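Local atomic coordinates of SPT6 (Antonospora locustae, PDB entry 2XP1), a protein that probably acts as a transcription elongation factor, its C-terminal tandem SH2 domains enabling interaction with RNA polymerase II. Residues Y70-K75 / S85-P90; R93-I98 / F127-K132; H101-N106 / E112-S117; D155-N160 / K165-F170. All coordinates share one frame; numbering follows the deposited sequence.

Interaction 1 of 4, residues Y70-K75 / S85-P90; sequences YTCSNK and SVYVRP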
loop_
_atom_site.group_PDB
_atom_site.type_symbol
_atom_site.label_atom_id
_atom_site.label_comp_id
_atom_site.label_asym_id
_atom_site.label_seq_id
_atom_site.Cartn_x
_atom_site.Cartn_y
_atom_site.Cartn_z
ATOM N N TYR A 70 -5.015 8.045 -15.636
ATOM C CA TYR A 70 -3.859 7.218 -15.887
ATOM C C TYR A 70 -3.825 6.135 -14.792
ATOM O O TYR A 70 -4.467 6.287 -13.753
ATOM C CB TYR A 70 -2.578 8.094 -15.873
ATOM C CG TYR A 70 -2.531 9.128 -17.006
ATOM C CD1 TYR A 70 -3.253 10.326 -16.927
ATOM C CD2 TYR A 70 -1.812 8.881 -18.163
ATOM C CE1 TYR A 70 -3.238 11.249 -17.972
ATOM C CE2 TYR A 70 -1.795 9.794 -19.211
ATOM C CZ TYR A 70 -2.496 10.973 -19.100
ATOM O OH TYR A 70 -2.484 11.861 -20.149
ATOM N N THR A 71 -3.093 5.045 -15.039
ATOM C CA THR A 71 -2.749 4.100 -13.988
ATOM C C THR A 71 -1.267 3.867 -13.980
ATOM O O THR A 71 -0.625 3.851 -15.031
ATOM C CB THR A 71 -3.424 2.737 -14.145
ATOM O OG1 THR A 71 -3.076 2.197 -15.424
ATOM C CG2 THR A 71 -4.890 2.883 -14.022
ATOM N N CYS A 72 -0.731 3.702 -12.777
ATOM C CA CYS A 72 0.690 3.401 -12.577
ATOM C C CYS A 72 0.802 2.567 -11.311
ATOM O O CYS A 72 0.202 2.907 -10.281
ATOM C CB CYS A 72 1.513 4.673 -12.397
ATOM S SG CYS A 72 3.311 4.336 -12.438
ATOM N N SER A 73 1.565 1.476 -11.382
ATOM C CA SER A 73 1.655 0.481 -10.276
ATOM C C SER A 73 0.344 0.160 -9.547
ATOM O O SER A 73 0.248 0.237 -8.310
ATOM C CB SER A 73 2.764 0.876 -9.339
ATOM O OG SER A 73 3.958 1.007 -10.137
ATOM N N ASN A 74 -0.666 -0.196 -10.342
ATOM C CA ASN A 74 -1.980 -0.642 -9.843
ATOM C C ASN A 74 -2.825 0.446 -9.168
ATOM O O ASN A 74 -3.909 0.173 -8.680
ATOM C CB ASN A 74 -1.817 -1.874 -8.928
ATOM C CG ASN A 74 -1.182 -3.057 -9.661
ATOM O OD1 ASN A 74 -1.720 -3.537 -10.683
ATOM N ND2 ASN A 74 -0.028 -3.527 -9.153
ATOM N N LYS A 75 -2.291 1.660 -9.138
ATOM C CA LYS A 75 -2.907 2.809 -8.529
ATOM C C LYS A 75 -3.501 3.628 -9.683
ATOM O O LYS A 75 -3.074 3.532 -10.837
ATOM C CB LYS A 75 -1.852 3.652 -7.761
ATOM C CG LYS A 75 -1.438 3.163 -6.334
ATOM C CD LYS A 75 -2.467 3.581 -5.222
ATOM C CE LYS A 75 -2.179 3.032 -3.771
ATOM N NZ LYS A 75 -3.231 3.444 -2.743
ATOM N N SER A 85 3.319 13.894 -8.094
ATOM C CA SER A 85 3.232 14.310 -6.683
ATOM C C SER A 85 2.886 13.144 -5.800
ATOM O O SER A 85 3.546 12.910 -4.794
ATOM C CB SER A 85 2.263 15.491 -6.451
ATOM O OG SER A 85 1.024 15.325 -7.108
ATOM N N VAL A 86 1.889 12.370 -6.205
ATOM C CA VAL A 86 1.404 11.304 -5.352
ATOM C C VAL A 86 2.367 10.153 -5.342
ATOM O O VAL A 86 2.491 9.484 -4.341
ATOM C CB VAL A 86 -0.044 10.850 -5.722
ATOM C CG1 VAL A 86 -0.391 9.526 -5.076
ATOM C CG2 VAL A 86 -1.037 11.884 -5.287
ATOM N N TYR A 87 3.089 9.950 -6.437
ATOM C CA TYR A 87 3.848 8.719 -6.601
ATOM C C TYR A 87 5.350 8.906 -6.690
ATOM O O TYR A 87 6.092 8.302 -5.907
ATOM C CB TYR A 87 3.275 7.912 -7.770
ATOM C CG TYR A 87 3.871 6.557 -7.916
ATOM C CD1 TYR A 87 3.562 5.538 -7.007
ATOM C CD2 TYR A 87 4.742 6.283 -8.952
ATOM C CE1 TYR A 87 4.110 4.268 -7.137
ATOM C CE2 TYR A 87 5.307 5.020 -9.097
ATOM C CZ TYR A 87 4.979 4.007 -8.183
ATOM O OH TYR A 87 5.550 2.737 -8.316
ATOM N N VAL A 88 5.802 9.769 -7.600
ATOM C CA VAL A 88 7.251 10.002 -7.822
ATOM C C VAL A 88 8.003 10.811 -6.716
ATOM O O VAL A 88 9.056 10.384 -6.242
ATOM C CB VAL A 88 7.505 10.617 -9.237
ATOM C CG1 VAL A 88 8.962 10.808 -9.492
ATOM C CG2 VAL A 88 6.889 9.736 -10.345
ATOM N N ARG A 89 7.494 11.979 -6.313
ATOM C CA ARG A 89 8.198 12.791 -5.297
ATOM C C ARG A 89 8.524 12.012 -4.008
ATOM O O ARG A 89 9.671 12.069 -3.534
ATOM C CB ARG A 89 7.505 14.139 -5.000
ATOM C CG ARG A 89 7.629 15.126 -6.164
ATOM C CD ARG A 89 7.439 16.597 -5.748
ATOM N NE ARG A 89 6.114 17.149 -6.090
ATOM C CZ ARG A 89 5.729 17.574 -7.306
ATOM N NH1 ARG A 89 6.551 17.516 -8.362
ATOM N NH2 ARG A 89 4.500 18.059 -7.471
ATOM N N PRO A 90 7.543 11.255 -3.461
ATOM C CA PRO A 90 7.836 10.506 -2.225
ATOM C C PRO A 90 8.858 9.402 -2.437
ATOM O O PRO A 90 9.628 9.129 -1.530
ATOM C CB PRO A 90 6.478 9.916 -1.818
ATOM C CG PRO A 90 5.450 10.651 -2.658
ATOM C CD PRO A 90 6.153 11.049 -3.904
#

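Interaction 2 of 4, residues R93-I98 / F127-K132; sequences RNLKSI and FYFSRK. With SO4 (sulfate ion), chain C.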
loop_
_atom_site.group_PDB
_atom_site.type_symbol
_atom_site.label_atom_id
_atom_site.label_comp_id
_atom_site.label_asym_id
_atom_site.label_seq_id
_atom_site.Cartn_x
_atom_site.Cartn_y
_atom_site.Cartn_z
ATOM N N ARG A 93 11.979 11.380 -2.206
ATOM C CA ARG A 93 12.217 11.719 -0.807
ATOM C C ARG A 93 12.829 10.508 -0.098
ATOM O O ARG A 93 13.825 10.615 0.598
ATOM C CB ARG A 93 10.921 12.217 -0.118
ATOM C CG ARG A 93 10.587 13.723 -0.384
ATOM C CD ARG A 93 9.165 14.109 0.043
ATOM N NE ARG A 93 8.791 15.428 -0.459
ATOM C CZ ARG A 93 8.795 16.544 0.271
ATOM N NH1 ARG A 93 9.154 16.515 1.552
ATOM N NH2 ARG A 93 8.436 17.700 -0.280
ATOM N N ASN A 94 12.236 9.351 -0.338
ATOM C CA ASN A 94 12.808 8.092 0.094
ATOM C C ASN A 94 14.261 7.839 -0.375
ATOM O O ASN A 94 15.132 7.559 0.445
ATOM C CB ASN A 94 11.903 6.961 -0.360
ATOM C CG ASN A 94 11.883 5.852 0.600
ATOM O OD1 ASN A 94 12.414 5.970 1.699
ATOM N ND2 ASN A 94 11.278 4.743 0.208
ATOM N N LEU A 95 14.510 7.925 -1.689
ATOM C CA LEU A 95 15.858 7.743 -2.227
ATOM C C LEU A 95 16.842 8.685 -1.556
ATOM O O LEU A 95 17.973 8.273 -1.246
ATOM C CB LEU A 95 15.884 8.017 -3.726
ATOM C CG LEU A 95 15.208 7.001 -4.634
ATOM C CD1 LEU A 95 15.240 7.486 -6.073
ATOM C CD2 LEU A 95 15.921 5.673 -4.520
ATOM N N LYS A 96 16.438 9.949 -1.342
ATOM C CA LYS A 96 17.348 10.914 -0.694
ATOM C C LYS A 96 17.823 10.433 0.687
ATOM O O LYS A 96 19.020 10.482 0.981
ATOM C CB LYS A 96 16.778 12.362 -0.636
ATOM C CG LYS A 96 17.561 13.337 0.301
ATOM C CD LYS A 96 17.065 14.801 0.247
ATOM C CE LYS A 96 17.567 15.592 1.461
ATOM N NZ LYS A 96 18.720 16.513 1.172
ATOM N N SER A 97 16.879 9.959 1.509
ATOM C CA SER A 97 17.173 9.489 2.889
ATOM C C SER A 97 18.090 8.306 2.844
ATOM O O SER A 97 19.059 8.237 3.588
ATOM C CB SER A 97 15.889 9.056 3.622
ATOM O OG SER A 97 14.944 10.118 3.692
ATOM N N ILE A 98 17.764 7.376 1.950
ATOM C CA ILE A 98 18.477 6.127 1.811
ATOM C C ILE A 98 19.952 6.454 1.619
ATOM O O ILE A 98 20.793 5.949 2.364
ATOM C CB ILE A 98 17.901 5.278 0.639
ATOM C CG1 ILE A 98 16.606 4.580 1.075
ATOM C CG2 ILE A 98 18.911 4.294 0.094
ATOM C CD1 ILE A 98 15.729 4.037 -0.099
ATOM N N PHE A 127 24.067 -1.281 3.197
ATOM C CA PHE A 127 22.955 -1.156 2.241
ATOM C C PHE A 127 23.485 -0.626 0.925
ATOM O O PHE A 127 24.313 0.251 0.922
ATOM C CB PHE A 127 21.875 -0.179 2.714
ATOM C CG PHE A 127 21.149 -0.607 3.926
ATOM C CD1 PHE A 127 21.669 -0.331 5.198
ATOM C CD2 PHE A 127 19.914 -1.232 3.813
ATOM C CE1 PHE A 127 21.003 -0.707 6.352
ATOM C CE2 PHE A 127 19.209 -1.625 4.945
ATOM C CZ PHE A 127 19.762 -1.354 6.255
ATOM N N TYR A 128 22.974 -1.169 -0.180
ATOM C CA TYR A 128 23.264 -0.695 -1.520
ATOM C C TYR A 128 22.111 -1.043 -2.452
ATOM O O TYR A 128 21.376 -1.987 -2.196
ATOM C CB TYR A 128 24.575 -1.273 -2.027
ATOM C CG TYR A 128 24.751 -2.783 -1.903
ATOM C CD1 TYR A 128 24.407 -3.638 -2.964
ATOM C CD2 TYR A 128 25.304 -3.351 -0.750
ATOM C CE1 TYR A 128 24.588 -5.007 -2.873
ATOM C CE2 TYR A 128 25.489 -4.729 -0.647
ATOM C CZ TYR A 128 25.124 -5.540 -1.715
ATOM O OH TYR A 128 25.296 -6.894 -1.631
ATOM N N PHE A 129 21.922 -0.263 -3.509
ATOM C CA PHE A 129 20.833 -0.541 -4.445
ATOM C C PHE A 129 21.195 -1.746 -5.236
ATOM O O PHE A 129 22.356 -1.924 -5.566
ATOM C CB PHE A 129 20.600 0.625 -5.396
ATOM C CG PHE A 129 19.879 1.748 -4.749
ATOM C CD1 PHE A 129 20.491 2.957 -4.573
ATOM C CD2 PHE A 129 18.606 1.574 -4.261
ATOM C CE1 PHE A 129 19.831 3.993 -3.963
ATOM C CE2 PHE A 129 17.969 2.597 -3.619
ATOM C CZ PHE A 129 18.602 3.820 -3.471
ATOM N N SER A 130 20.177 -2.549 -5.525
ATOM C CA SER A 130 20.303 -3.753 -6.354
ATOM C C SER A 130 20.408 -3.359 -7.810
ATOM O O SER A 130 19.620 -2.530 -8.288
ATOM C CB SER A 130 19.045 -4.653 -6.208
ATOM O OG SER A 130 19.148 -5.812 -7.059
ATOM N N ARG A 131 21.351 -3.997 -8.510
ATOM C CA ARG A 131 21.482 -3.893 -9.971
ATOM C C ARG A 131 20.732 -5.046 -10.680
ATOM O O ARG A 131 20.258 -4.885 -11.818
ATOM C CB ARG A 131 22.964 -3.871 -10.378
ATOM C CG ARG A 131 23.645 -2.504 -10.241
ATOM C CD ARG A 131 23.843 -2.036 -8.771
ATOM N NE ARG A 131 24.510 -0.733 -8.737
ATOM C CZ ARG A 131 24.599 0.100 -7.695
ATOM N NH1 ARG A 131 24.091 -0.176 -6.486
ATOM N NH2 ARG A 131 25.229 1.250 -7.889
ATOM N N LYS A 132 20.622 -6.193 -10.009
ATOM C CA LYS A 132 19.870 -7.331 -10.531
ATOM C C LYS A 132 18.387 -7.015 -10.540
ATOM O O LYS A 132 17.666 -7.447 -11.449
ATOM C CB LYS A 132 20.151 -8.604 -9.721
ATOM C CG LYS A 132 21.623 -8.920 -9.550
ATOM C CD LYS A 132 21.861 -10.411 -9.224
ATOM C CE LYS A 132 23.352 -10.719 -8.961
ATOM N NZ LYS A 132 23.747 -12.158 -9.137
HETATM S S SO4 C . 22.119 -7.413 -6.340
HETATM O O1 SO4 C . 22.962 -8.612 -6.404
HETATM O O2 SO4 C . 22.433 -6.551 -7.489
HETATM O O3 SO4 C . 22.378 -6.668 -5.113
HETATM O O4 SO4 C . 20.720 -7.812 -6.353
#

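Interaction 3 of 4, residues H101-N106 / E112-S117; sequences HAKYFN and EKLLSS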
loop_
_atom_site.group_PDB
_atom_site.type_symbol
_atom_site.label_atom_id
_atom_site.label_comp_id
_atom_site.label_asym_id
_atom_site.label_seq_id
_atom_site.Cartn_x
_atom_site.Cartn_y
_atom_site.Cartn_z
ATOM N N HIS A 101 21.983 7.802 4.490
ATOM C CA HIS A 101 22.206 6.973 5.670
ATOM C C HIS A 101 23.667 6.634 5.875
ATOM O O HIS A 101 24.384 6.334 4.903
ATOM C CB HIS A 101 21.389 5.698 5.629
ATOM C CG HIS A 101 21.156 5.108 6.979
ATOM N ND1 HIS A 101 21.882 4.040 7.455
ATOM C CD2 HIS A 101 20.304 5.465 7.973
ATOM C CE1 HIS A 101 21.479 3.755 8.682
ATOM N NE2 HIS A 101 20.518 4.602 9.017
ATOM N N ALA A 102 24.090 6.689 7.146
ATOM C CA ALA A 102 25.398 6.206 7.552
ATOM C C ALA A 102 25.747 4.870 6.873
ATOM O O ALA A 102 26.863 4.722 6.372
ATOM C CB ALA A 102 25.481 6.080 9.091
ATOM N N LYS A 103 24.785 3.935 6.823
ATOM C CA LYS A 103 25.011 2.554 6.371
ATOM C C LYS A 103 24.811 2.289 4.863
ATOM O O LYS A 103 24.975 1.152 4.407
ATOM C CB LYS A 103 24.148 1.571 7.191
ATOM C CG LYS A 103 24.448 1.523 8.675
ATOM C CD LYS A 103 25.612 0.590 8.986
ATOM C CE LYS A 103 26.937 1.321 9.076
ATOM N NZ LYS A 103 27.142 1.966 10.416
ATOM N N TYR A 104 24.454 3.325 4.097
ATOM C CA TYR A 104 24.355 3.215 2.638
ATOM C C TYR A 104 25.708 3.302 1.929
ATOM O O TYR A 104 26.495 4.204 2.221
ATOM C CB TYR A 104 23.473 4.321 2.098
ATOM C CG TYR A 104 23.333 4.297 0.591
ATOM C CD1 TYR A 104 22.345 3.516 -0.020
ATOM C CD2 TYR A 104 24.192 5.049 -0.226
ATOM C CE1 TYR A 104 22.201 3.490 -1.411
ATOM C CE2 TYR A 104 24.056 5.032 -1.629
ATOM C CZ TYR A 104 23.058 4.255 -2.213
ATOM O OH TYR A 104 22.910 4.226 -3.595
ATOM N N PHE A 105 25.953 2.386 0.985
ATOM C CA PHE A 105 27.072 2.502 0.034
ATOM C C PHE A 105 26.587 2.539 -1.412
ATOM O O PHE A 105 25.537 1.989 -1.729
ATOM C CB PHE A 105 28.074 1.357 0.192
ATOM C CG PHE A 105 28.769 1.353 1.502
ATOM C CD1 PHE A 105 28.164 0.786 2.620
ATOM C CD2 PHE A 105 30.029 1.945 1.636
ATOM C CE1 PHE A 105 28.798 0.805 3.853
ATOM C CE2 PHE A 105 30.679 1.966 2.859
ATOM C CZ PHE A 105 30.067 1.391 3.975
ATOM N N ASN A 106 27.390 3.163 -2.280
ATOM C CA ASN A 106 27.141 3.270 -3.734
ATOM C C ASN A 106 27.436 2.042 -4.568
ATOM O O ASN A 106 26.841 1.867 -5.631
ATOM C CB ASN A 106 27.917 4.432 -4.342
ATOM C CG ASN A 106 27.196 5.748 -4.184
ATOM O OD1 ASN A 106 27.608 6.597 -3.369
ATOM N ND2 ASN A 106 26.094 5.928 -4.942
ATOM N N GLU A 112 31.747 -3.931 0.118
ATOM C CA GLU A 112 32.560 -5.133 0.330
ATOM C C GLU A 112 33.541 -4.951 1.496
ATOM O O GLU A 112 33.675 -5.846 2.335
ATOM C CB GLU A 112 33.301 -5.507 -0.979
ATOM C CG GLU A 112 34.586 -6.386 -0.841
ATOM C CD GLU A 112 35.440 -6.483 -2.136
ATOM O OE1 GLU A 112 34.984 -6.007 -3.208
ATOM O OE2 GLU A 112 36.567 -7.042 -2.080
ATOM N N LYS A 113 34.230 -3.808 1.547
ATOM C CA LYS A 113 35.227 -3.560 2.595
ATOM C C LYS A 113 34.627 -3.788 3.972
ATOM O O LYS A 113 35.143 -4.587 4.770
ATOM C CB LYS A 113 35.816 -2.138 2.512
ATOM C CG LYS A 113 36.787 -1.790 3.675
ATOM C CD LYS A 113 37.443 -0.395 3.565
ATOM C CE LYS A 113 38.530 -0.215 4.639
ATOM N NZ LYS A 113 39.220 1.103 4.576
ATOM N N LEU A 114 33.523 -3.086 4.223
ATOM C CA LEU A 114 32.874 -3.106 5.519
ATOM C C LEU A 114 32.423 -4.515 5.919
ATOM O O LEU A 114 32.676 -4.945 7.044
ATOM C CB LEU A 114 31.722 -2.105 5.556
ATOM C CG LEU A 114 31.246 -1.701 6.956
ATOM C CD1 LEU A 114 32.218 -0.734 7.665
ATOM C CD2 LEU A 114 29.836 -1.114 6.887
ATOM N N LEU A 115 31.791 -5.240 4.996
ATOM C CA LEU A 115 31.340 -6.607 5.276
ATOM C C LEU A 115 32.498 -7.561 5.658
ATOM O O LEU A 115 32.274 -8.570 6.326
ATOM C CB LEU A 115 30.515 -7.182 4.107
ATOM C CG LEU A 115 29.108 -6.705 3.709
ATOM C CD1 LEU A 115 28.765 -7.242 2.342
ATOM C CD2 LEU A 115 28.010 -7.123 4.667
ATOM N N SER A 116 33.723 -7.222 5.246
ATOM C CA SER A 116 34.899 -8.075 5.467
ATOM C C SER A 116 35.604 -7.747 6.757
ATOM O O SER A 116 36.497 -8.494 7.189
ATOM C CB SER A 116 35.905 -7.923 4.323
ATOM O OG SER A 116 35.471 -8.602 3.158
ATOM N N SER A 117 35.216 -6.623 7.359
ATOM C CA SER A 117 35.849 -6.136 8.590
ATOM C C SER A 117 35.358 -6.880 9.829
ATOM O O SER A 117 35.827 -6.613 10.937
ATOM C CB SER A 117 35.595 -4.638 8.764
ATOM O OG SER A 117 34.247 -4.398 9.136
#

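Interaction 4 of 4, residues D155-N160 / K165-F170; sequences DMLTYN and KDIDSF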
loop_
_atom_site.group_PDB
_atom_site.type_symbol
_atom_site.label_atom_id
_atom_site.label_comp_id
_atom_site.label_asym_id
_atom_site.label_seq_id
_atom_site.Cartn_x
_atom_site.Cartn_y
_atom_site.Cartn_z
ATOM N N ASP A 155 7.236 4.768 -1.686
ATOM C CA ASP A 155 7.270 5.894 -0.739
ATOM C C ASP A 155 7.757 5.428 0.610
ATOM O O ASP A 155 8.147 6.218 1.486
ATOM C CB ASP A 155 5.935 6.633 -0.640
ATOM C CG ASP A 155 4.852 5.810 -0.016
ATOM O OD1 ASP A 155 4.168 6.343 0.886
ATOM O OD2 ASP A 155 4.672 4.645 -0.439
ATOM N N MET A 156 7.740 4.116 0.765
ATOM C CA MET A 156 8.186 3.503 1.975
ATOM C C MET A 156 9.213 2.502 1.594
ATOM O O MET A 156 9.450 2.253 0.434
ATOM C CB MET A 156 7.026 2.807 2.716
ATOM C CG MET A 156 5.854 3.708 2.999
ATOM S SD MET A 156 6.101 4.948 4.294
ATOM C CE MET A 156 6.040 4.006 5.789
ATOM N N LEU A 157 9.830 1.949 2.613
ATOM C CA LEU A 157 10.656 0.783 2.490
ATOM C C LEU A 157 9.771 -0.397 2.847
ATOM O O LEU A 157 9.095 -0.382 3.901
ATOM C CB LEU A 157 11.829 0.895 3.462
ATOM C CG LEU A 157 12.759 2.073 3.123
ATOM C CD1 LEU A 157 13.986 2.212 4.050
ATOM C CD2 LEU A 157 13.252 1.833 1.736
ATOM N N THR A 158 9.761 -1.411 1.968
ATOM C CA THR A 158 8.932 -2.584 2.205
ATOM C C THR A 158 9.782 -3.833 2.280
ATOM O O THR A 158 10.699 -4.028 1.503
ATOM C CB THR A 158 7.829 -2.698 1.175
ATOM O OG1 THR A 158 8.360 -2.324 -0.099
ATOM C CG2 THR A 158 6.765 -1.725 1.518
ATOM N N TYR A 159 9.489 -4.652 3.268
ATOM C CA TYR A 159 10.285 -5.798 3.586
ATOM C C TYR A 159 9.296 -6.895 3.987
ATOM O O TYR A 159 8.727 -6.870 5.091
ATOM C CB TYR A 159 11.251 -5.442 4.728
ATOM C CG TYR A 159 11.888 -6.641 5.400
ATOM C CD1 TYR A 159 13.037 -7.218 4.877
ATOM C CD2 TYR A 159 11.332 -7.212 6.539
ATOM C CE1 TYR A 159 13.631 -8.327 5.477
ATOM C CE2 TYR A 159 11.930 -8.338 7.148
ATOM C CZ TYR A 159 13.080 -8.875 6.602
ATOM O OH TYR A 159 13.680 -9.965 7.177
ATOM N N ASN A 160 9.063 -7.842 3.080
ATOM C CA ASN A 160 8.102 -8.917 3.326
ATOM C C ASN A 160 6.743 -8.309 3.529
ATOM O O ASN A 160 6.231 -7.560 2.703
ATOM C CB ASN A 160 8.462 -9.731 4.585
ATOM C CG ASN A 160 9.609 -10.675 4.368
ATOM O OD1 ASN A 160 10.157 -10.740 3.282
ATOM N ND2 ASN A 160 9.963 -11.438 5.400
ATOM N N LYS A 165 9.332 3.877 7.121
ATOM C CA LYS A 165 9.637 5.206 6.573
ATOM C C LYS A 165 11.117 5.398 6.172
ATOM O O LYS A 165 11.417 6.136 5.230
ATOM C CB LYS A 165 9.127 6.336 7.494
ATOM C CG LYS A 165 9.755 6.472 8.864
ATOM C CD LYS A 165 9.570 7.914 9.336
ATOM C CE LYS A 165 10.074 8.167 10.752
ATOM N NZ LYS A 165 9.688 9.527 11.232
ATOM N N ASP A 166 12.022 4.699 6.862
ATOM C CA ASP A 166 13.469 4.871 6.673
ATOM C C ASP A 166 14.254 3.654 7.158
ATOM O O ASP A 166 13.710 2.784 7.854
ATOM C CB ASP A 166 13.987 6.171 7.364
ATOM C CG ASP A 166 13.721 6.211 8.887
ATOM O OD1 ASP A 166 13.425 5.158 9.510
ATOM O OD2 ASP A 166 13.819 7.320 9.485
ATOM N N ILE A 167 15.537 3.612 6.806
ATOM C CA ILE A 167 16.457 2.527 7.170
ATOM C C ILE A 167 16.528 2.245 8.682
ATOM O O ILE A 167 16.559 1.045 9.144
ATOM C CB ILE A 167 17.858 2.850 6.617
ATOM C CG1 ILE A 167 17.857 2.733 5.075
ATOM C CG2 ILE A 167 18.962 2.017 7.302
ATOM C CD1 ILE A 167 19.215 3.048 4.453
ATOM N N ASP A 168 16.556 3.359 9.433
ATOM C CA ASP A 168 16.652 3.352 10.875
ATOM C C ASP A 168 15.622 2.465 11.559
ATOM O O ASP A 168 15.987 1.623 12.419
ATOM C CB ASP A 168 16.575 4.783 11.427
ATOM C CG ASP A 168 17.930 5.317 11.812
ATOM O OD1 ASP A 168 18.905 4.534 11.690
ATOM O OD2 ASP A 168 18.019 6.500 12.233
ATOM N N SER A 169 14.346 2.666 11.183
ATOM C CA SER A 169 13.247 1.905 11.783
ATOM C C SER A 169 13.305 0.475 11.284
ATOM O O SER A 169 13.067 -0.468 12.086
ATOM C CB SER A 169 11.851 2.550 11.600
ATOM O OG SER A 169 11.696 3.274 10.395
ATOM N N PHE A 170 13.668 0.323 9.997
ATOM C CA PHE A 170 13.927 -1.008 9.441
ATOM C C PHE A 170 14.985 -1.753 10.261
ATOM O O PHE A 170 14.756 -2.895 10.698
ATOM C CB PHE A 170 14.334 -1.002 7.952
ATOM C CG PHE A 170 14.902 -2.317 7.502
ATOM C CD1 PHE A 170 14.061 -3.404 7.252
ATOM C CD2 PHE A 170 16.271 -2.491 7.394
ATOM C CE1 PHE A 170 14.567 -4.630 6.885
ATOM C CE2 PHE A 170 16.798 -3.722 7.023
ATOM C CZ PHE A 170 15.932 -4.796 6.758
#

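Interaction 1 of 4, residues Y70-K75 / S85-P90
C72 and Y87 bring the two backbones together, with CA atoms 8.6 Å apart. Residues 70-72 form a short strand of the N-terminal sheet. They run into a type I' beta turn from C72 to K75, the tight link of a beta hairpin. C72 and K75 pair through two backbone hydrogen bonds. Segment 85-90 belongs to helix 80-100. Its turn at 85-88 is widened toward pi-helical geometry, and Y87 lies within it. The contact packs a helix of the tandem SH2 unit against a hairpin end of this sheet. Y87 does most of the work. Its CG is anti to the backbone N (chi1 -173°), and the ring reaches out to the hairpin, also resting on M61, F77 and L49. The sulfur of C72 approaches it obliquely, a sulfur-aromatic contact with SG 4.6 Å from the ring centroid. The turn beyond also meets the second subunit, at N74. At the ring's nearest carbon, SG of C72 lies 4.0 Å from CE2 of Y87.

Interaction 2 of 4, residues R93-I98 / F127-K132
F129 enters the side of helix 80-100 between L95 and I98. Its CB belongs to the last residue of strand 124-129. CG is turned anti to the carbonyl carbon (chi1 -76°), which carries the ring toward the helix. From CG the ring extends so that its far end meets the two aliphatic side chains. CE2 lies 3.8 Å from CD2 of L95. CE1 is more distant from the helix, 4.2 Å from CG2 of I98. CZ, the tip, makes the closest approaches: 3.4 Å to CD2 of L95 and 3.6 Å to CG2 of I98. Both methyl groups come at the ring obliquely. The L95 side chain crosses that of F129 at about a right angle. F53 and Y104 add further aromatic packing around F129, so the ring is buried.

Past the strand, the chain turns to a bound sulfate, probably from the crystallisation liquor. OG of S130 bonds to its O4 at 2.6 Å. Backbone N atoms of R131 and K132 both bond to O2. OH of Y150 and OG1 of T138 also bond to the sulfate. NH1 of R131 hydrogen-bonds to O of F129 at 2.6 Å, with that oxygen near the guanidinium plane, while NH2 makes a salt bridge to D56. The contact is typical of helix-on-sheet packing in an SH2 fold, here beside the loop after the strand, which holds a sulfate in the crystal.

Interaction 3 of 4, residues H101-N106 / E112-S117
F105 and L114 meet where the loop after helix 80-100 faces the short helix 112-116. This is surface packing within the tandem SH2 unit, beside strand 124-129. The loop opens with a type I beta turn from H101 to Y104. F105 has CG anti to the carbonyl carbon (chi1 -65°), and its CB points toward the helix. L114 answers with CG anti to the backbone N (chi1 -161°), and its chi2 of 75° then turns the CD2 methyl to the ring. CD2 lies 3.7 Å from CE1 of F105 and 3.8 Å from CZ. The methyl comes in obliquely, and the two side chains cross at about a right angle. K103 bends at chi2 and again further out, which carries its aliphatic CE to the CD2 methyl of L114, at 4.4 Å. A126 and V124 of strand 124-129 also touch F105 and L114 respectively.

Each segment also fixes its own shape. The backbone N of K103 donates to ND1 of H101 at 3.0 Å, tilted from the imidazole plane. NE2 of that ring bonds to D168. O of L114 accepts from both N and OG of S117. OG of S117 approaches O of L114 on a lone pair in the carbonyl plane, 2.7 Å away.

Interaction 4 of 4, residues D155-N160 / K165-F170
A helix N-terminus packs here against strand 157-159, next to the edge strand 162-164 of the antiparallel C-terminal sheet, in the second half of the tandem SH2 unit. Strand 157-159 and helix 167-175 are joined by the short strand 162-164. The two backbones are nearest at M156 and K165, whose CA atoms are 5.1 Å apart. D166 is the N-cap of the helix. Its OD1 accepts from N of S169 at 3.1 Å and from OG of S169 at 2.7 Å, the two coming from opposite faces of the carboxylate plane. M156 is bent at chi2 and chi3, and its CE comes 3.6 Å from N of K165. L157 sends CD1 against the start of the helix, 3.4 Å from C of D166, and also touches CG1 of I167.

Further along, F170 and Y159 form a T-shaped (edge-to-face) stack. CE1 of F170 sits over one face of the Y159 ring, 3.6 Å from CD1. The ring centroids are 5.3 Å apart and the planes meet at 66°. The hydroxyl of Y159 bonds to E149. Across the segments the contact is mainly apolar and aromatic, so strand and helix are joined by side-chain packing rather than by polar bonds.

How the interactions relate
Interactions 1 and 2 share helix 80-100, which spans the two sheets, and their centres lie about 18 Å apart. Interaction 1 closes first along the chain. Interaction 3 is nested within the loop closed by interaction 2, and interaction 4 comes last. Interactions 2 and 3 join by backbone bonds between F127 and both K103 and F105. The centres of interactions 2 and 4 are about 11 Å apart; both reach the same sheet and meet where F127 touches I167. H101 links interaction 3 to D168 of interaction 4. P90 packs on D155, tying interaction 1 to interaction 4. One long helix thus connects both halves, consistent with the tandem SH2 domains forming a single unit.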